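Mucus binding protein (Lactobacillus reuteri, PDB 3I57) is a cell-wall-anchored surface protein that probably binds mucus, and whose type 2 repeat, the part in this chain, also binds immunoglobulins. Local coordinates at residues Tyr46-Glu57 with Tyr69-Arg77; Trp138-Thr149 with Ala161-Ser169. All blocks are in the same frame, centred on the assembly; numbering follows the deposited sequence.

How the contacts relate
From the N terminus, the chain first forms the domain of the mucin-binding family, a beta-grasp fold. There contact 1 pairs strand 46-51 with strand 67-80 and closes the loop that carries Asp60, Asp62 and Asn65 of the calcium site. Strand 67-80 then runs on and pairs with strand 112-127, which belongs to the Muc B2-like part. Contact 2 comes later in that part, where residues 138-149 pair with 161-169 and close a loop holding strand 156-158. The two contacts follow in series and neither nest nor cross. The centres of contact 1 and contact 2 are about 51 Å apart. They lie on opposite sides of the middle of the chain.

Contact 1: residues Tyr46-Glu57 with Tyr69-Arg77; sequences YELFKDNFPAGE and YTVIFKHHR
Strands 46-51 and 69-75 form an antiparallel pair with a classic beta bulge, at one edge of the mixed sheet in the mucin-binding-family domain. At the bulge, Phe49 N and Lys50 N both bond to Ile72 O, at 2.8 and 3.0 Å. The Phe49 ring lies against Lys74. The lysine chain crosses one ring face, with CE 3.3 Å from Phe49 CD1. Its ammonium makes a cation-pi contact, with NZ 4.5 Å from the ring centroid and 14° off the normal. Glu47 has CG anti to the backbone N (chi1 -173°), and its extended chain reaches His76. There His76 ND1 donates in its own ring plane to Glu47 OE2 at 3.2 Å, meeting the carboxylate from above its plane. A water links the same OE2 to Arg77 N.

At the other end, the edge of Phe53 meets the face of Tyr69 in a T-shaped pair, planes at 86°. Pro54 CD lies 3.5 Å from Tyr69 CD1. Tyr69 OH lies 2.5 Å from Glu57 OE2, very short for a hydrogen bond, so the exact distance is doubtful. The same hydroxyl also meets Gln67 OE1. An alanine in place of Tyr69 would probably leave Glu57 without its hydroxyl partner and the edge of Phe53 without the ring face it meets. The Phe53 backbone is tied by an Asx turn, its N bonded to Asp51 OD1.

Helix 35-43 covers one side of the pair, where Phe41 touches Tyr46 and Ile38 touches Leu48 and Val71. Strand 2-10 runs parallel to strand 67-80 and bonds to the backbone of Tyr69 and Val71.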
loop_
_atom_site.group_PDB
_atom_site.type_symbol
_atom_site.label_atom_id
_atom_site.label_comp_id
_atom_site.label_asym_id
_atom_site.label_seq_id
_atom_site.Cartn_x
_atom_site.Cartn_y
_atom_site.Cartn_z
ATOM N N TYR A 46 15.824 -2.408 4.772
ATOM C CA TYR A 46 16.480 -1.143 4.457
ATOM C C TYR A 46 17.368 -1.255 3.243
ATOM O O TYR A 46 17.720 -2.348 2.808
ATOM C CB TYR A 46 17.312 -0.658 5.661
ATOM C CG TYR A 46 16.441 -0.182 6.785
ATOM C CD1 TYR A 46 15.932 1.111 6.762
ATOM C CD2 TYR A 46 16.084 -1.024 7.840
ATOM C CE1 TYR A 46 15.118 1.576 7.758
ATOM C CE2 TYR A 46 15.256 -0.554 8.866
ATOM C CZ TYR A 46 14.800 0.760 8.806
ATOM O OH TYR A 46 13.993 1.269 9.785
ATOM N N GLU A 47 17.747 -0.097 2.710
ATOM C CA GLU A 47 18.699 -0.010 1.617
ATOM C C GLU A 47 19.685 1.046 2.038
ATOM O O GLU A 47 19.278 2.141 2.409
ATOM C CB GLU A 47 17.963 0.467 0.364
ATOM C CG GLU A 47 18.789 0.453 -0.865
ATOM C CD GLU A 47 17.902 0.368 -2.085
ATOM O OE1 GLU A 47 18.403 -0.141 -3.109
ATOM O OE2 GLU A 47 16.707 0.776 -1.990
ATOM N N LEU A 48 20.976 0.737 1.964
ATOM C CA LEU A 48 21.997 1.730 2.276
ATOM C C LEU A 48 21.879 2.974 1.395
ATOM O O LEU A 48 21.827 2.871 0.153
ATOM C CB LEU A 48 23.396 1.124 2.148
ATOM C CG LEU A 48 24.572 2.067 2.463
ATOM C CD1 LEU A 48 24.601 2.522 3.933
ATOM C CD2 LEU A 48 25.885 1.422 2.091
ATOM N N PHE A 49 21.844 4.147 2.034
ATOM C CA PHE A 49 21.859 5.426 1.315
ATOM C C PHE A 49 23.236 6.080 1.375
ATOM O O PHE A 49 23.822 6.468 0.350
ATOM C CB PHE A 49 20.778 6.346 1.913
ATOM C CG PHE A 49 20.763 7.735 1.330
ATOM C CD1 PHE A 49 20.349 7.941 0.029
ATOM C CD2 PHE A 49 21.149 8.831 2.095
ATOM C CE1 PHE A 49 20.327 9.231 -0.512
ATOM C CE2 PHE A 49 21.124 10.123 1.557
ATOM C CZ PHE A 49 20.703 10.303 0.235
ATOM N N LYS A 50 23.766 6.192 2.584
ATOM C CA LYS A 50 25.044 6.828 2.788
ATOM C C LYS A 50 25.784 6.270 4.001
ATOM O O LYS A 50 25.310 6.386 5.135
ATOM C CB LYS A 50 24.858 8.327 2.949
ATOM C CG LYS A 50 26.172 9.030 3.227
ATOM C CD LYS A 50 26.308 10.268 2.393
ATOM C CE LYS A 50 26.023 9.900 0.964
ATOM N NZ LYS A 50 27.012 10.511 0.081
ATOM N N ASP A 51 26.947 5.670 3.757
ATOM C CA ASP A 51 27.817 5.214 4.850
ATOM C C ASP A 51 28.902 6.270 5.060
ATOM O O ASP A 51 29.787 6.441 4.217
ATOM C CB ASP A 51 28.425 3.863 4.465
ATOM C CG ASP A 51 29.434 3.318 5.491
ATOM O OD1 ASP A 51 29.790 4.008 6.476
ATOM O OD2 ASP A 51 29.873 2.168 5.265
ATOM N N ASN A 52 28.822 6.967 6.188
ATOM C CA ASN A 52 29.731 8.073 6.514
ATOM C C ASN A 52 30.921 7.649 7.363
ATOM O O ASN A 52 31.708 8.488 7.786
ATOM C CB ASN A 52 28.961 9.172 7.245
ATOM C CG ASN A 52 27.968 9.873 6.355
ATOM O OD1 ASN A 52 26.795 10.060 6.724
ATOM N ND2 ASN A 52 28.414 10.253 5.167
ATOM N N PHE A 53 31.071 6.357 7.606
ATOM C CA PHE A 53 32.241 5.856 8.327
ATOM C C PHE A 53 33.403 5.706 7.342
ATOM O O PHE A 53 33.331 4.894 6.433
ATOM C CB PHE A 53 31.958 4.479 8.948
ATOM C CG PHE A 53 33.084 3.976 9.838
ATOM C CD1 PHE A 53 33.333 4.575 11.066
ATOM C CD2 PHE A 53 33.880 2.907 9.450
ATOM C CE1 PHE A 53 34.375 4.116 11.875
ATOM C CE2 PHE A 53 34.928 2.450 10.254
ATOM C CZ PHE A 53 35.174 3.042 11.453
ATOM N N PRO A 54 34.470 6.497 7.508
ATOM C CA PRO A 54 35.497 6.497 6.488
ATOM C C PRO A 54 36.392 5.263 6.551
ATOM O O PRO A 54 36.807 4.869 7.626
ATOM C CB PRO A 54 36.325 7.745 6.817
ATOM C CG PRO A 54 35.497 8.550 7.724
ATOM C CD PRO A 54 34.699 7.550 8.502
ATOM N N ALA A 55 36.723 4.702 5.389
ATOM C CA ALA A 55 37.669 3.588 5.299
ATOM C C ALA A 55 38.957 3.914 6.020
ATOM O O ALA A 55 39.564 4.959 5.772
ATOM C CB ALA A 55 37.967 3.275 3.807
ATOM N N GLY A 56 39.387 3.044 6.928
ATOM C CA GLY A 56 40.713 3.208 7.534
ATOM C C GLY A 56 40.864 4.395 8.466
ATOM O O GLY A 56 41.992 4.784 8.805
ATOM N N GLU A 57 39.735 4.966 8.884
ATOM C CA GLU A 57 39.690 6.034 9.896
ATOM C C GLU A 57 40.451 5.615 11.168
ATOM O O GLU A 57 40.333 4.461 11.588
ATOM C CB GLU A 57 38.218 6.318 10.252
ATOM C CG GLU A 57 37.965 7.568 11.089
ATOM C CD GLU A 57 37.966 8.827 10.248
ATOM O OE1 GLU A 57 38.497 8.769 9.123
ATOM O OE2 GLU A 57 37.433 9.859 10.712
ATOM N N TYR A 69 30.007 8.767 13.536
ATOM C CA TYR A 69 29.823 8.508 12.112
ATOM C C TYR A 69 28.476 7.868 11.900
ATOM O O TYR A 69 28.153 6.884 12.579
ATOM C CB TYR A 69 30.893 7.542 11.608
ATOM C CG TYR A 69 32.261 8.051 11.893
ATOM C CD1 TYR A 69 32.829 9.051 11.102
ATOM C CD2 TYR A 69 32.979 7.592 12.999
ATOM C CE1 TYR A 69 34.079 9.545 11.381
ATOM C CE2 TYR A 69 34.244 8.075 13.266
ATOM C CZ TYR A 69 34.782 9.051 12.463
ATOM O OH TYR A 69 36.046 9.533 12.733
ATOM N N THR A 70 27.709 8.402 10.958
ATOM C CA THR A 70 26.381 7.844 10.654
ATOM C C THR A 70 26.394 6.875 9.460
ATOM O O THR A 70 27.224 6.975 8.535
ATOM C CB THR A 70 25.343 8.961 10.412
ATOM O OG1 THR A 70 25.789 9.798 9.342
ATOM C CG2 THR A 70 25.147 9.830 11.675
ATOM N N VAL A 71 25.504 5.879 9.519
ATOM C CA VAL A 71 25.272 4.994 8.402
ATOM C C VAL A 71 23.787 5.143 8.127
ATOM O O VAL A 71 22.950 4.784 8.958
ATOM C CB VAL A 71 25.599 3.493 8.733
ATOM C CG1 VAL A 71 25.338 2.619 7.517
ATOM C CG2 VAL A 71 27.070 3.332 9.122
ATOM N N ILE A 72 23.458 5.698 6.976
ATOM C CA ILE A 72 22.100 6.169 6.776
ATOM C C ILE A 72 21.438 5.259 5.754
ATOM O O ILE A 72 22.029 4.953 4.722
ATOM C CB ILE A 72 22.063 7.651 6.280
ATOM C CG1 ILE A 72 22.631 8.598 7.342
ATOM C CG2 ILE A 72 20.610 8.104 5.977
ATOM C CD1 ILE A 72 22.885 10.033 6.844
ATOM N N PHE A 73 20.218 4.830 6.059
ATOM C CA PHE A 73 19.461 3.987 5.147
ATOM C C PHE A 73 18.177 4.644 4.673
ATOM O O PHE A 73 17.615 5.500 5.353
ATOM C CB PHE A 73 19.038 2.703 5.863
ATOM C CG PHE A 73 20.182 1.899 6.387
ATOM C CD1 PHE A 73 20.693 0.854 5.650
ATOM C CD2 PHE A 73 20.748 2.198 7.607
ATOM C CE1 PHE A 73 21.763 0.093 6.140
ATOM C CE2 PHE A 73 21.838 1.450 8.103
ATOM C CZ PHE A 73 22.331 0.409 7.360
ATOM N N LYS A 74 17.684 4.197 3.521
ATOM C CA LYS A 74 16.306 4.468 3.142
ATOM C C LYS A 74 15.529 3.155 3.173
ATOM O O LYS A 74 16.091 2.093 3.477
ATOM C CB LYS A 74 16.242 5.123 1.749
ATOM C CG LYS A 74 16.954 6.442 1.662
ATOM C CD LYS A 74 16.883 6.987 0.213
ATOM C CE LYS A 74 17.113 8.494 0.159
ATOM N NZ LYS A 74 16.247 9.178 1.159
ATOM N N HIS A 75 14.241 3.206 2.852
ATOM C CA HIS A 75 13.458 1.953 2.845
ATOM C C HIS A 75 13.528 1.349 1.439
ATOM O O HIS A 75 13.249 2.055 0.465
ATOM C CB HIS A 75 11.993 2.242 3.167
ATOM C CG HIS A 75 11.753 2.770 4.545
ATOM N ND1 HIS A 75 10.495 2.795 5.119
ATOM C CD2 HIS A 75 12.606 3.266 5.475
ATOM C CE1 HIS A 75 10.587 3.305 6.336
ATOM N NE2 HIS A 75 11.855 3.604 6.572
ATOM N N HIS A 76 13.918 0.088 1.329
ATOM C CA HIS A 76 13.874 -0.586 0.042
ATOM C C HIS A 76 12.415 -0.773 -0.414
ATOM O O HIS A 76 11.540 -1.132 0.381
ATOM C CB HIS A 76 14.604 -1.940 0.085
ATOM C CG HIS A 76 14.632 -2.602 -1.251
ATOM N ND1 HIS A 76 15.379 -2.108 -2.301
ATOM C CD2 HIS A 76 13.890 -3.615 -1.759
ATOM C CE1 HIS A 76 15.152 -2.840 -3.378
ATOM N NE2 HIS A 76 14.260 -3.766 -3.074
ATOM N N ARG A 77 12.154 -0.498 -1.690
ATOM C CA ARG A 77 10.818 -0.652 -2.259
ATOM C C ARG A 77 10.818 -1.562 -3.468
ATOM O O ARG A 77 11.827 -1.680 -4.169
ATOM C CB ARG A 77 10.234 0.716 -2.618
ATOM C CG ARG A 77 9.911 1.551 -1.364
ATOM C CD ARG A 77 9.408 2.959 -1.658
ATOM N NE ARG A 77 8.974 3.579 -0.408
ATOM C CZ ARG A 77 9.803 4.192 0.434
ATOM N NH1 ARG A 77 11.092 4.279 0.143
ATOM N NH2 ARG A 77 9.337 4.708 1.561
HETATM O O HOH W 1 14.247 0.969 -3.340
#

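Contact 2: residues Trp138-Thr149 with Ala161-Ser169; sequences WNEASQSYKALT and AVVKRSSNS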
loop_
_atom_site.group_PDB
_atom_site.type_symbol
_atom_site.label_atom_id
_atom_site.label_comp_id
_atom_site.label_asym_id
_atom_site.label_seq_id
_atom_site.Cartn_x
_atom_site.Cartn_y
_atom_site.Cartn_z
ATOM N N TRP A 138 -6.381 3.434 -9.280
ATOM C CA TRP A 138 -7.131 2.308 -9.852
ATOM C C TRP A 138 -6.829 2.178 -11.338
ATOM O O TRP A 138 -6.814 3.185 -12.087
ATOM C CB TRP A 138 -8.635 2.494 -9.617
ATOM C CG TRP A 138 -9.026 2.423 -8.144
ATOM C CD1 TRP A 138 -9.438 3.466 -7.342
ATOM C CD2 TRP A 138 -8.996 1.261 -7.302
ATOM N NE1 TRP A 138 -9.689 3.011 -6.077
ATOM C CE2 TRP A 138 -9.427 1.664 -6.021
ATOM C CE3 TRP A 138 -8.644 -0.083 -7.509
ATOM C CZ2 TRP A 138 -9.523 0.766 -4.946
ATOM C CZ3 TRP A 138 -8.730 -0.970 -6.438
ATOM C CH2 TRP A 138 -9.179 -0.539 -5.179
ATOM N N ASN A 139 -6.540 0.961 -11.772
ATOM C CA ASN A 139 -6.098 0.731 -13.144
ATOM C C ASN A 139 -7.213 0.968 -14.164
ATOM O O ASN A 139 -6.943 1.356 -15.308
ATOM C CB ASN A 139 -5.590 -0.693 -13.320
ATOM C CG ASN A 139 -4.287 -0.950 -12.594
ATOM O OD1 ASN A 139 -4.109 -2.001 -11.947
ATOM N ND2 ASN A 139 -3.376 0.003 -12.673
ATOM N N GLU A 140 -8.455 0.705 -13.767
ATOM C CA GLU A 140 -9.586 0.847 -14.703
ATOM C C GLU A 140 -10.405 2.082 -14.314
ATOM O O GLU A 140 -10.802 2.210 -13.162
ATOM C CB GLU A 140 -10.457 -0.411 -14.675
ATOM C CG GLU A 140 -9.705 -1.748 -14.772
ATOM C CD GLU A 140 -9.133 -2.229 -13.432
ATOM O OE1 GLU A 140 -9.402 -1.598 -12.373
ATOM O OE2 GLU A 140 -8.443 -3.262 -13.440
ATOM N N ALA A 141 -10.666 2.998 -15.253
ATOM C CA ALA A 141 -11.348 4.242 -14.872
ATOM C C ALA A 141 -12.813 3.937 -14.614
ATOM O O ALA A 141 -13.473 4.599 -13.800
ATOM C CB ALA A 141 -11.205 5.327 -15.953
ATOM N N SER A 142 -13.312 2.923 -15.304
ATOM C CA SER A 142 -14.648 2.407 -14.982
ATOM C C SER A 142 -14.835 0.963 -15.404
ATOM O O SER A 142 -14.082 0.442 -16.235
ATOM C CB SER A 142 -15.732 3.303 -15.577
ATOM O OG SER A 142 -15.667 3.294 -16.982
ATOM N N GLN A 143 -15.826 0.299 -14.819
ATOM C CA GLN A 143 -16.151 -1.066 -15.210
ATOM C C GLN A 143 -17.654 -1.197 -15.411
ATOM O O GLN A 143 -18.441 -0.627 -14.647
ATOM C CB GLN A 143 -15.701 -2.071 -14.141
ATOM C CG GLN A 143 -14.176 -2.206 -13.968
ATOM C CD GLN A 143 -13.546 -3.012 -15.119
ATOM O OE1 GLN A 143 -13.225 -2.462 -16.186
ATOM N NE2 GLN A 143 -13.387 -4.310 -14.918
ATOM N N SER A 144 -18.052 -1.971 -16.421
ATOM C CA SER A 144 -19.490 -2.150 -16.705
ATOM C C SER A 144 -20.027 -3.453 -16.102
ATOM O O SER A 144 -19.339 -4.486 -16.078
ATOM C CB SER A 144 -19.755 -2.055 -18.216
ATOM O OG SER A 144 -18.953 -3.006 -18.885
ATOM N N TYR A 145 -21.249 -3.384 -15.580
ATOM C CA TYR A 145 -21.904 -4.534 -14.980
ATOM C C TYR A 145 -22.459 -5.352 -16.108
ATOM O O TYR A 145 -22.715 -4.806 -17.172
ATOM C CB TYR A 145 -23.055 -4.072 -14.053
ATOM C CG TYR A 145 -22.507 -3.349 -12.837
ATOM C CD1 TYR A 145 -22.071 -4.065 -11.734
ATOM C CD2 TYR A 145 -22.388 -1.961 -12.815
ATOM C CE1 TYR A 145 -21.550 -3.426 -10.620
ATOM C CE2 TYR A 145 -21.871 -1.299 -11.680
ATOM C CZ TYR A 145 -21.454 -2.057 -10.597
ATOM O OH TYR A 145 -20.932 -1.436 -9.473
ATOM N N LYS A 146 -22.600 -6.651 -15.882
ATOM C CA LYS A 146 -23.314 -7.521 -16.824
ATOM C C LYS A 146 -24.728 -6.945 -17.002
ATOM O O LYS A 146 -25.299 -6.415 -16.049
ATOM C CB LYS A 146 -23.408 -8.922 -16.230
ATOM C CG LYS A 146 -23.898 -9.968 -17.225
ATOM C CD LYS A 146 -24.235 -11.282 -16.523
ATOM C CE LYS A 146 -24.854 -12.260 -17.523
ATOM N NZ LYS A 146 -24.087 -12.286 -18.810
ATOM N N ALA A 147 -25.287 -7.045 -18.204
ATOM C CA ALA A 147 -26.682 -6.638 -18.415
ATOM C C ALA A 147 -27.660 -7.465 -17.601
ATOM O O ALA A 147 -27.586 -8.698 -17.560
ATOM C CB ALA A 147 -27.053 -6.683 -19.918
ATOM N N LEU A 148 -28.598 -6.781 -16.954
ATOM C CA LEU A 148 -29.616 -7.469 -16.163
ATOM C C LEU A 148 -30.974 -7.338 -16.834
ATOM O O LEU A 148 -31.464 -6.243 -17.048
ATOM C CB LEU A 148 -29.675 -6.879 -14.755
ATOM C CG LEU A 148 -28.357 -6.950 -13.990
ATOM C CD1 LEU A 148 -28.523 -6.446 -12.560
ATOM C CD2 LEU A 148 -27.801 -8.389 -13.998
ATOM N N THR A 149 -31.558 -8.474 -17.198
ATOM C CA THR A 149 -32.827 -8.455 -17.902
ATOM C C THR A 149 -33.941 -8.470 -16.882
ATOM O O THR A 149 -33.996 -9.343 -16.007
ATOM C CB THR A 149 -32.983 -9.666 -18.816
ATOM O OG1 THR A 149 -31.893 -9.694 -19.751
ATOM C CG2 THR A 149 -34.313 -9.580 -19.596
ATOM N N ALA A 161 -36.205 -2.551 -19.829
ATOM C CA ALA A 161 -36.208 -3.959 -20.131
ATOM C C ALA A 161 -34.901 -4.653 -19.776
ATOM O O ALA A 161 -34.911 -5.769 -19.275
ATOM C CB ALA A 161 -36.586 -4.203 -21.616
ATOM N N VAL A 162 -33.786 -3.971 -20.033
ATOM C CA VAL A 162 -32.467 -4.506 -19.754
ATOM C C VAL A 162 -31.673 -3.386 -19.109
ATOM O O VAL A 162 -31.550 -2.302 -19.679
ATOM C CB VAL A 162 -31.768 -5.011 -21.043
ATOM C CG1 VAL A 162 -30.330 -5.337 -20.786
ATOM C CG2 VAL A 162 -32.475 -6.272 -21.550
ATOM N N VAL A 163 -31.184 -3.636 -17.897
ATOM C CA VAL A 163 -30.438 -2.614 -17.160
ATOM C C VAL A 163 -28.939 -2.806 -17.357
ATOM O O VAL A 163 -28.387 -3.818 -16.960
ATOM C CB VAL A 163 -30.800 -2.671 -15.668
ATOM C CG1 VAL A 163 -29.953 -1.716 -14.870
ATOM C CG2 VAL A 163 -32.281 -2.354 -15.505
ATOM N N LYS A 164 -28.324 -1.837 -18.021
ATOM C CA LYS A 164 -26.890 -1.796 -18.257
ATOM C C LYS A 164 -26.335 -0.545 -17.613
ATOM O O LYS A 164 -26.705 0.585 -17.964
ATOM C CB LYS A 164 -26.605 -1.771 -19.765
ATOM C CG LYS A 164 -27.126 -3.023 -20.504
ATOM C CD LYS A 164 -26.758 -2.946 -21.986
ATOM C CE LYS A 164 -27.330 -4.112 -22.785
ATOM N NZ LYS A 164 -28.430 -3.698 -23.709
ATOM N N ARG A 165 -25.466 -0.729 -16.632
ATOM C CA ARG A 165 -24.839 0.437 -15.987
ATOM C C ARG A 165 -23.367 0.143 -15.751
ATOM O O ARG A 165 -22.935 -0.997 -15.883
ATOM C CB ARG A 165 -25.486 0.707 -14.618
ATOM C CG ARG A 165 -26.995 0.998 -14.649
ATOM C CD ARG A 165 -27.295 2.389 -15.240
ATOM N NE ARG A 165 -28.700 2.719 -15.002
ATOM C CZ ARG A 165 -29.701 2.277 -15.769
ATOM N NH1 ARG A 165 -29.443 1.543 -16.840
ATOM N NH2 ARG A 165 -30.959 2.577 -15.467
ATOM N N SER A 166 -22.624 1.173 -15.360
ATOM C CA SER A 166 -21.194 1.065 -15.089
ATOM C C SER A 166 -20.905 1.792 -13.798
ATOM O O SER A 166 -21.703 2.634 -13.356
ATOM C CB SER A 166 -20.399 1.742 -16.203
ATOM O OG SER A 166 -20.511 0.927 -17.359
ATOM N N SER A 167 -19.765 1.477 -13.189
ATOM C CA SER A 167 -19.284 2.268 -12.052
ATOM C C SER A 167 -17.901 2.845 -12.362
ATOM O O SER A 167 -17.082 2.213 -13.036
ATOM C CB SER A 167 -19.182 1.440 -10.768
ATOM O OG SER A 167 -20.455 1.155 -10.185
ATOM N N ASN A 168 -17.641 4.032 -11.843
ATOM C CA ASN A 168 -16.329 4.669 -11.934
ATOM C C ASN A 168 -15.457 4.153 -10.801
ATOM O O ASN A 168 -15.975 3.720 -9.796
ATOM C CB ASN A 168 -16.481 6.177 -11.851
ATOM C CG ASN A 168 -17.231 6.745 -13.028
ATOM O OD1 ASN A 168 -17.139 6.208 -14.132
ATOM N ND2 ASN A 168 -17.993 7.830 -12.807
ATOM N N SER A 169 -14.133 4.208 -10.963
ATOM C CA SER A 169 -13.229 3.604 -9.974
ATOM C C SER A 169 -13.195 4.361 -8.640
ATOM O O SER A 169 -12.745 3.787 -7.637
ATOM C CB SER A 169 -11.815 3.485 -10.547
ATOM O OG SER A 169 -11.266 4.789 -10.751
HETATM O O HOH W 2 -8.919 5.037 -12.261
HETATM O O HOH W 3 -17.199 1.063 -18.105
HETATM O O HOH W 4 -23.568 -2.436 -18.628
HETATM O O HOH W 5 -26.025 -3.860 -15.544
#
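The Tyr145 ring lies edge-on to segment 161-169, with Arg165 C and Ser167 OG near its plane. The pairing belongs to a small three-stranded antiparallel sheet in the Muc B2-like domain, with strand 162-168 in the middle, between 142-144 and 148-149. Tyr145 CD2 is 3.3 Å from Arg165 O, and the hydroxyl Tyr145 OH shares a hydrogen bond of 2.7 Å with Ser167 OG. CG lies beside the backbone N (chi1 -68°), and from there the ring runs along the partner strand to Ser167. Over one face of the Arg165 guanidinium lies Val163 CG1. Arg165 NH1 bonds in the guanidinium plane to Lys164 O, and NH2 forms a salt bridge with Glu160. The Trp138 indole comes obliquely to the end of the pairing, where CD1 is 3.3 Å from Ser169 O.

Gln143 and Ser167 form a hydrogen-bonded pair, and so do Leu148 and Val163. The register shifts by one between them. Tyr145 N keeps a straight bond, 168°, to Arg165 O at the break, and a water donates to both Tyr145 O and Arg165 O. Ser142, Ser144, Ser166 and Asn168 share one face of the sheet. On the other, Leu148 touches Glu98 of strand 93-104, and Val163 packs on Leu177 and Val179 of strand 176-183. Tyr145 is also buried, against Leu96 and Val118. Ala147 CB touches two neighbouring side chains, 3.6 Å from Val162 CG1 and 3.7 Å from Lys164 CG. At the Trp138 end, one water links Trp138 O to Ser169 OG, 2.8 Å from each.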